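Local coordinates for axin interactor, dorsalization-associated protein (Danio rerio, PDB 2QZQ) that acts as a ventralizing factor in embryogenesis by binding axin, disrupting axin homodimers and so inhibiting axin-mediated JNK activation, at residues M13-K26 and T138-K152. Sequence-based numbering, arbitrary orientation.
Sequences MTLLTLTIEKIGLK and TKKPLYLHLNQTLHK
Thr17 OG1 is held by two partners: His151 NE2 donates to it at 2.8 Å, the hydroxyl lying at the edge of the imidazole and in its plane, and Glu72 OE1 is the other. With its CG anti to the carbonyl carbon (chi1 -60°), the His151 ring passes obliquely by Leu15 O to reach this diagonal neighbour. Replacing His151 by alanine removes the imidazole, and Thr17 OG1 would probably be left with Glu72 but without its ring donor, the ring's contact with Leu15 O lost as well. On the same face one water donates to Thr19 OG1 and Asn147 O and also hydrogen-bonds Thr149 OG1, with Asp70 a further partner of the Thr19 hydroxyl. Antiparallel backbone bonds join Leu15 with His151, Thr17 with Thr149 and Thr19 with Asn147. A classic beta bulge then shifts the register: Glu21 and Lys22 both face His145, whose O takes a 3.0 Å bond from Glu21 N and a weak one from Lys22 N. From the bulge, Lys22 CE reaches over the centre of the His145 ring in a CH-pi contact, 3.8 Å from the centroid and 5° off the normal, while Tyr64 offers the lysine a cation-pi partner. The other face is mostly apolar: Leu144 CD1 packs against Ile20 CG2 and Ile23 CB, Leu146 CD2 lies beside Ile20 CG1 at 3.9 Å, and Gln148 CG lies beside Leu18 CD2 (3.7 Å), its amide bonded to Glu112. At the far end Lys26 NZ donates to Thr138 OG1 (3.1 Å), the hydroxyl that closes an ST turn with Lys140 N. The pair joins the first and last strands of this C-terminal C2-type domain, a beta sandwich: strand 64-72 flanks 15-24, strand 116-124 flanks 144-151, and Phe88 of strand 85-94 packs on Leu18, Leu144 and Leu146.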
loop_
_atom_site.group_PDB
_atom_site.type_symbol
_atom_site.label_atom_id
_atom_site.label_comp_id
_atom_site.label_asym_id
_atom_site.label_seq_id
_atom_site.Cartn_x
_atom_site.Cartn_y
_atom_site.Cartn_z
HETATM N N MSE A 13 13.589 -11.204 16.106
HETATM C CA MSE A 13 12.953 -10.077 15.406
HETATM C C MSE A 13 11.967 -10.592 14.356
HETATM O O MSE A 13 11.976 -11.772 13.989
HETATM C CB MSE A 13 13.998 -9.162 14.742
HETATM C CG MSE A 13 15.138 -8.708 15.612
HETATM SE SE MSE A 13 14.681 -7.388 16.948
HETATM C CE MSE A 13 16.400 -7.398 18.049
ATOM N N THR A 14 11.121 -9.697 13.865
ATOM C CA THR A 14 9.984 -10.107 13.032
ATOM C C THR A 14 9.976 -9.321 11.719
ATOM O O THR A 14 10.203 -8.122 11.721
ATOM C CB THR A 14 8.642 -9.862 13.759
ATOM O OG1 THR A 14 8.716 -10.371 15.109
ATOM C CG2 THR A 14 7.507 -10.536 13.002
ATOM N N LEU A 15 9.720 -10.023 10.622
ATOM C CA LEU A 15 9.611 -9.397 9.297
ATOM C C LEU A 15 8.205 -9.556 8.755
ATOM O O LEU A 15 7.561 -10.605 8.922
ATOM C CB LEU A 15 10.630 -9.987 8.309
ATOM C CG LEU A 15 12.103 -9.643 8.522
ATOM C CD1 LEU A 15 12.964 -10.567 7.633
ATOM C CD2 LEU A 15 12.433 -8.148 8.280
ATOM N N LEU A 16 7.730 -8.500 8.096
ATOM C CA LEU A 16 6.367 -8.479 7.614
ATOM C C LEU A 16 6.343 -8.541 6.097
ATOM O O LEU A 16 7.092 -7.821 5.431
ATOM C CB LEU A 16 5.646 -7.220 8.129
ATOM C CG LEU A 16 4.228 -6.901 7.605
ATOM C CD1 LEU A 16 3.199 -7.913 8.075
ATOM C CD2 LEU A 16 3.828 -5.490 7.983
ATOM N N THR A 17 5.528 -9.463 5.589
ATOM C CA THR A 17 5.127 -9.514 4.193
ATOM C C THR A 17 3.681 -9.070 4.066
ATOM O O THR A 17 2.797 -9.575 4.771
ATOM C CB THR A 17 5.263 -10.918 3.597
ATOM O OG1 THR A 17 6.591 -11.398 3.865
ATOM C CG2 THR A 17 5.023 -10.892 2.034
ATOM N N LEU A 18 3.445 -8.107 3.179
ATOM C CA LEU A 18 2.071 -7.730 2.847
ATOM C C LEU A 18 1.757 -8.174 1.441
ATOM O O LEU A 18 2.416 -7.718 0.479
ATOM C CB LEU A 18 1.876 -6.221 2.983
ATOM C CG LEU A 18 2.093 -5.652 4.380
ATOM C CD1 LEU A 18 2.152 -4.125 4.359
ATOM C CD2 LEU A 18 1.042 -6.179 5.344
ATOM N N THR A 19 0.790 -9.082 1.312
ATOM C CA THR A 19 0.319 -9.508 0.010
ATOM C C THR A 19 -0.748 -8.521 -0.411
ATOM O O THR A 19 -1.747 -8.360 0.268
ATOM C CB THR A 19 -0.323 -10.918 0.079
ATOM O OG1 THR A 19 0.627 -11.838 0.637
ATOM C CG2 THR A 19 -0.769 -11.410 -1.315
ATOM N N ILE A 20 -0.539 -7.862 -1.538
ATOM C CA ILE A 20 -1.568 -6.979 -2.061
ATOM C C ILE A 20 -2.385 -7.858 -2.968
ATOM O O ILE A 20 -1.913 -8.302 -4.035
ATOM C CB ILE A 20 -0.975 -5.781 -2.851
ATOM C CG1 ILE A 20 -0.046 -4.930 -1.969
ATOM C CG2 ILE A 20 -2.091 -4.966 -3.513
ATOM C CD1 ILE A 20 0.755 -3.876 -2.761
ATOM N N GLU A 21 -3.608 -8.142 -2.527
ATOM C CA GLU A 21 -4.474 -9.052 -3.255
ATOM C C GLU A 21 -5.151 -8.304 -4.377
ATOM O O GLU A 21 -4.974 -8.630 -5.535
ATOM C CB GLU A 21 -5.490 -9.708 -2.316
ATOM C CG GLU A 21 -4.765 -10.494 -1.204
ATOM C CD GLU A 21 -5.691 -11.169 -0.194
ATOM O OE1 GLU A 21 -6.854 -10.751 -0.049
ATOM O OE2 GLU A 21 -5.226 -12.125 0.469
ATOM N N LYS A 22 -5.930 -7.291 -4.020
ATOM C CA LYS A 22 -6.683 -6.547 -5.015
ATOM C C LYS A 22 -7.080 -5.207 -4.415
ATOM O O LYS A 22 -7.006 -5.026 -3.202
ATOM C CB LYS A 22 -7.913 -7.327 -5.453
ATOM C CG LYS A 22 -9.023 -7.407 -4.427
ATOM C CD LYS A 22 -10.097 -8.380 -4.856
ATOM C CE LYS A 22 -11.056 -8.639 -3.697
ATOM N NZ LYS A 22 -12.198 -9.494 -4.110
ATOM N N ILE A 23 -7.481 -4.283 -5.282
ATOM C CA ILE A 23 -8.022 -3.016 -4.840
ATOM C C ILE A 23 -9.356 -2.771 -5.541
ATOM O O ILE A 23 -9.467 -2.910 -6.774
ATOM C CB ILE A 23 -7.011 -1.834 -5.015
ATOM C CG1 ILE A 23 -7.579 -0.532 -4.397
ATOM C CG2 ILE A 23 -6.622 -1.613 -6.469
ATOM C CD1 ILE A 23 -6.568 0.649 -4.464
ATOM N N GLY A 24 -10.364 -2.444 -4.738
ATOM C CA GLY A 24 -11.676 -2.045 -5.226
ATOM C C GLY A 24 -11.709 -0.557 -5.509
ATOM O O GLY A 24 -11.300 0.270 -4.663
ATOM N N LEU A 25 -12.187 -0.214 -6.699
ATOM C CA LEU A 25 -12.351 1.179 -7.108
ATOM C C LEU A 25 -13.579 1.260 -8.019
ATOM O O LEU A 25 -13.819 0.367 -8.835
ATOM C CB LEU A 25 -11.087 1.679 -7.840
ATOM C CG LEU A 25 -9.737 1.718 -7.100
ATOM C CD1 LEU A 25 -8.539 1.872 -8.078
ATOM C CD2 LEU A 25 -9.681 2.823 -6.076
ATOM N N LYS A 26 -14.387 2.302 -7.867
ATOM C CA LYS A 26 -15.613 2.399 -8.661
ATOM C C LYS A 26 -15.270 2.366 -10.159
ATOM O O LYS A 26 -16.016 1.850 -10.966
ATOM C CB LYS A 26 -16.370 3.696 -8.335
ATOM C CG LYS A 26 -17.156 3.667 -7.028
ATOM C CD LYS A 26 -17.048 4.995 -6.243
ATOM C CE LYS A 26 -18.182 5.972 -6.523
ATOM N NZ LYS A 26 -18.517 6.743 -5.258
ATOM N N THR A 138 -14.796 6.832 -1.339
ATOM C CA THR A 138 -16.128 6.326 -1.563
ATOM C C THR A 138 -16.638 5.651 -0.295
ATOM O O THR A 138 -15.850 5.171 0.526
ATOM C CB THR A 138 -16.180 5.326 -2.749
ATOM O OG1 THR A 138 -17.544 4.915 -2.965
ATOM C CG2 THR A 138 -15.301 4.086 -2.484
ATOM N N LYS A 139 -17.958 5.666 -0.124
ATOM C CA LYS A 139 -18.608 4.925 0.954
ATOM C C LYS A 139 -18.974 3.522 0.485
ATOM O O LYS A 139 -19.377 2.685 1.300
ATOM C CB LYS A 139 -19.876 5.633 1.422
ATOM C CG LYS A 139 -19.603 6.817 2.319
ATOM C CD LYS A 139 -20.783 7.000 3.233
ATOM C CE LYS A 139 -20.570 8.186 4.063
ATOM N NZ LYS A 139 -20.494 9.399 3.205
ATOM N N LYS A 140 -18.815 3.266 -0.819
ATOM C CA LYS A 140 -19.016 1.910 -1.348
ATOM C C LYS A 140 -18.009 0.910 -0.739
ATOM O O LYS A 140 -16.881 1.276 -0.362
ATOM C CB LYS A 140 -18.945 1.905 -2.872
ATOM C CG LYS A 140 -20.137 2.611 -3.534
ATOM C CD LYS A 140 -20.013 2.596 -5.037
ATOM C CE LYS A 140 -21.354 2.934 -5.682
ATOM N NZ LYS A 140 -21.255 2.998 -7.170
ATOM N N PRO A 141 -18.420 -0.365 -0.621
ATOM C CA PRO A 141 -17.542 -1.364 -0.023
ATOM C C PRO A 141 -16.447 -1.784 -1.016
ATOM O O PRO A 141 -16.342 -2.959 -1.394
ATOM C CB PRO A 141 -18.502 -2.521 0.295
ATOM C CG PRO A 141 -19.569 -2.405 -0.752
ATOM C CD PRO A 141 -19.724 -0.933 -1.017
ATOM N N LEU A 142 -15.647 -0.811 -1.438
ATOM C CA LEU A 142 -14.535 -1.020 -2.349
ATOM C C LEU A 142 -13.269 -0.615 -1.615
ATOM O O LEU A 142 -13.035 0.586 -1.351
ATOM C CB LEU A 142 -14.732 -0.172 -3.629
ATOM C CG LEU A 142 -15.945 -0.595 -4.457
ATOM C CD1 LEU A 142 -16.278 0.493 -5.517
ATOM C CD2 LEU A 142 -15.697 -1.969 -5.112
ATOM N N TYR A 143 -12.484 -1.624 -1.261
ATOM C CA TYR A 143 -11.345 -1.496 -0.346
ATOM C C TYR A 143 -10.060 -1.997 -0.970
ATOM O O TYR A 143 -10.069 -2.693 -1.986
ATOM C CB TYR A 143 -11.604 -2.360 0.903
ATOM C CG TYR A 143 -12.797 -1.944 1.747
ATOM C CD1 TYR A 143 -12.694 -0.861 2.616
ATOM C CD2 TYR A 143 -13.988 -2.677 1.729
ATOM C CE1 TYR A 143 -13.748 -0.472 3.414
ATOM C CE2 TYR A 143 -15.071 -2.293 2.518
ATOM C CZ TYR A 143 -14.935 -1.188 3.363
ATOM O OH TYR A 143 -15.954 -0.789 4.176
ATOM N N LEU A 144 -8.950 -1.691 -0.326
ATOM C CA LEU A 144 -7.696 -2.400 -0.576
ATOM C C LEU A 144 -7.685 -3.671 0.287
ATOM O O LEU A 144 -7.841 -3.597 1.507
ATOM C CB LEU A 144 -6.504 -1.501 -0.228
ATOM C CG LEU A 144 -5.099 -2.089 -0.367
ATOM C CD1 LEU A 144 -4.739 -2.391 -1.854
ATOM C CD2 LEU A 144 -4.074 -1.174 0.295
ATOM N N HIS A 145 -7.491 -4.825 -0.357
ATOM C CA HIS A 145 -7.494 -6.127 0.337
ATOM C C HIS A 145 -6.076 -6.618 0.416
ATOM O O HIS A 145 -5.420 -6.791 -0.627
ATOM C CB HIS A 145 -8.285 -7.156 -0.453
ATOM C CG HIS A 145 -9.763 -6.943 -0.428
ATOM N ND1 HIS A 145 -10.386 -5.918 -1.109
ATOM C CD2 HIS A 145 -10.748 -7.644 0.175
ATOM C CE1 HIS A 145 -11.693 -5.991 -0.917
ATOM N NE2 HIS A 145 -11.935 -7.034 -0.148
ATOM N N LEU A 146 -5.595 -6.804 1.652
ATOM C CA LEU A 146 -4.253 -7.313 1.928
ATOM C C LEU A 146 -4.289 -8.604 2.746
ATOM O O LEU A 146 -5.295 -8.908 3.414
ATOM C CB LEU A 146 -3.403 -6.296 2.715
ATOM C CG LEU A 146 -3.336 -4.833 2.260
ATOM C CD1 LEU A 146 -2.611 -3.980 3.302
ATOM C CD2 LEU A 146 -2.671 -4.764 0.899
ATOM N N ASN A 147 -3.189 -9.349 2.675
ATOM C CA ASN A 147 -2.923 -10.446 3.634
ATOM C C ASN A 147 -1.588 -10.180 4.292
ATOM O O ASN A 147 -0.595 -9.913 3.599
ATOM C CB ASN A 147 -2.945 -11.828 2.956
ATOM C CG ASN A 147 -2.929 -12.979 3.966
ATOM O OD1 ASN A 147 -3.695 -12.982 4.902
ATOM N ND2 ASN A 147 -2.035 -13.940 3.773
ATOM N N GLN A 148 -1.566 -10.215 5.633
ATOM C CA GLN A 148 -0.334 -9.995 6.398
ATOM C C GLN A 148 0.241 -11.329 6.877
ATOM O O GLN A 148 -0.494 -12.186 7.377
ATOM C CB GLN A 148 -0.565 -9.098 7.630
ATOM C CG GLN A 148 -1.485 -7.912 7.407
ATOM C CD GLN A 148 -1.359 -6.880 8.502
ATOM O OE1 GLN A 148 -0.252 -6.560 8.946
ATOM N NE2 GLN A 148 -2.497 -6.347 8.950
ATOM N N THR A 149 1.545 -11.496 6.689
ATOM C CA THR A 149 2.268 -12.657 7.200
ATOM C C THR A 149 3.443 -12.141 7.993
ATOM O O THR A 149 4.264 -11.350 7.494
ATOM C CB THR A 149 2.817 -13.580 6.090
ATOM O OG1 THR A 149 1.786 -13.870 5.146
ATOM C CG2 THR A 149 3.343 -14.897 6.699
ATOM N N LEU A 150 3.535 -12.627 9.230
ATOM C CA LEU A 150 4.610 -12.251 10.119
ATOM C C LEU A 150 5.602 -13.411 10.213
ATOM O O LEU A 150 5.220 -14.556 10.487
ATOM C CB LEU A 150 4.053 -11.807 11.477
ATOM C CG LEU A 150 3.439 -10.391 11.541
ATOM C CD1 LEU A 150 2.091 -10.294 10.841
ATOM C CD2 LEU A 150 3.316 -9.925 12.986
ATOM N N HIS A 151 6.856 -13.111 9.904
ATOM C CA HIS A 151 7.906 -14.116 9.818
ATOM C C HIS A 151 8.789 -14.090 11.051
ATOM O O HIS A 151 9.477 -13.094 11.329
ATOM C CB HIS A 151 8.754 -13.939 8.550
ATOM C CG HIS A 151 7.968 -14.057 7.285
ATOM N ND1 HIS A 151 7.330 -15.219 6.905
ATOM C CD2 HIS A 151 7.711 -13.150 6.310
ATOM C CE1 HIS A 151 6.718 -15.024 5.749
ATOM N NE2 HIS A 151 6.930 -13.774 5.370
ATOM N N LYS A 152 8.683 -15.198 11.787
ATOM C CA LYS A 152 9.450 -15.554 12.995
ATOM C C LYS A 152 9.270 -14.610 14.166
ATOM O O LYS A 152 8.183 -14.587 14.796
ATOM C CB LYS A 152 10.916 -15.894 12.644
ATOM C CG LYS A 152 11.934 -15.548 13.690
ATOM C CD LYS A 152 13.288 -16.039 13.251
ATOM C CE LYS A 152 14.204 -14.900 12.822
ATOM N NZ LYS A 152 15.608 -15.404 12.674
HETATM O O HOH W 1 1.457 -12.068 3.193
HETATM O O HOH W 2 -7.958 -9.663 2.410
HETATM O O HOH W 3 -12.531 2.491 -3.608
#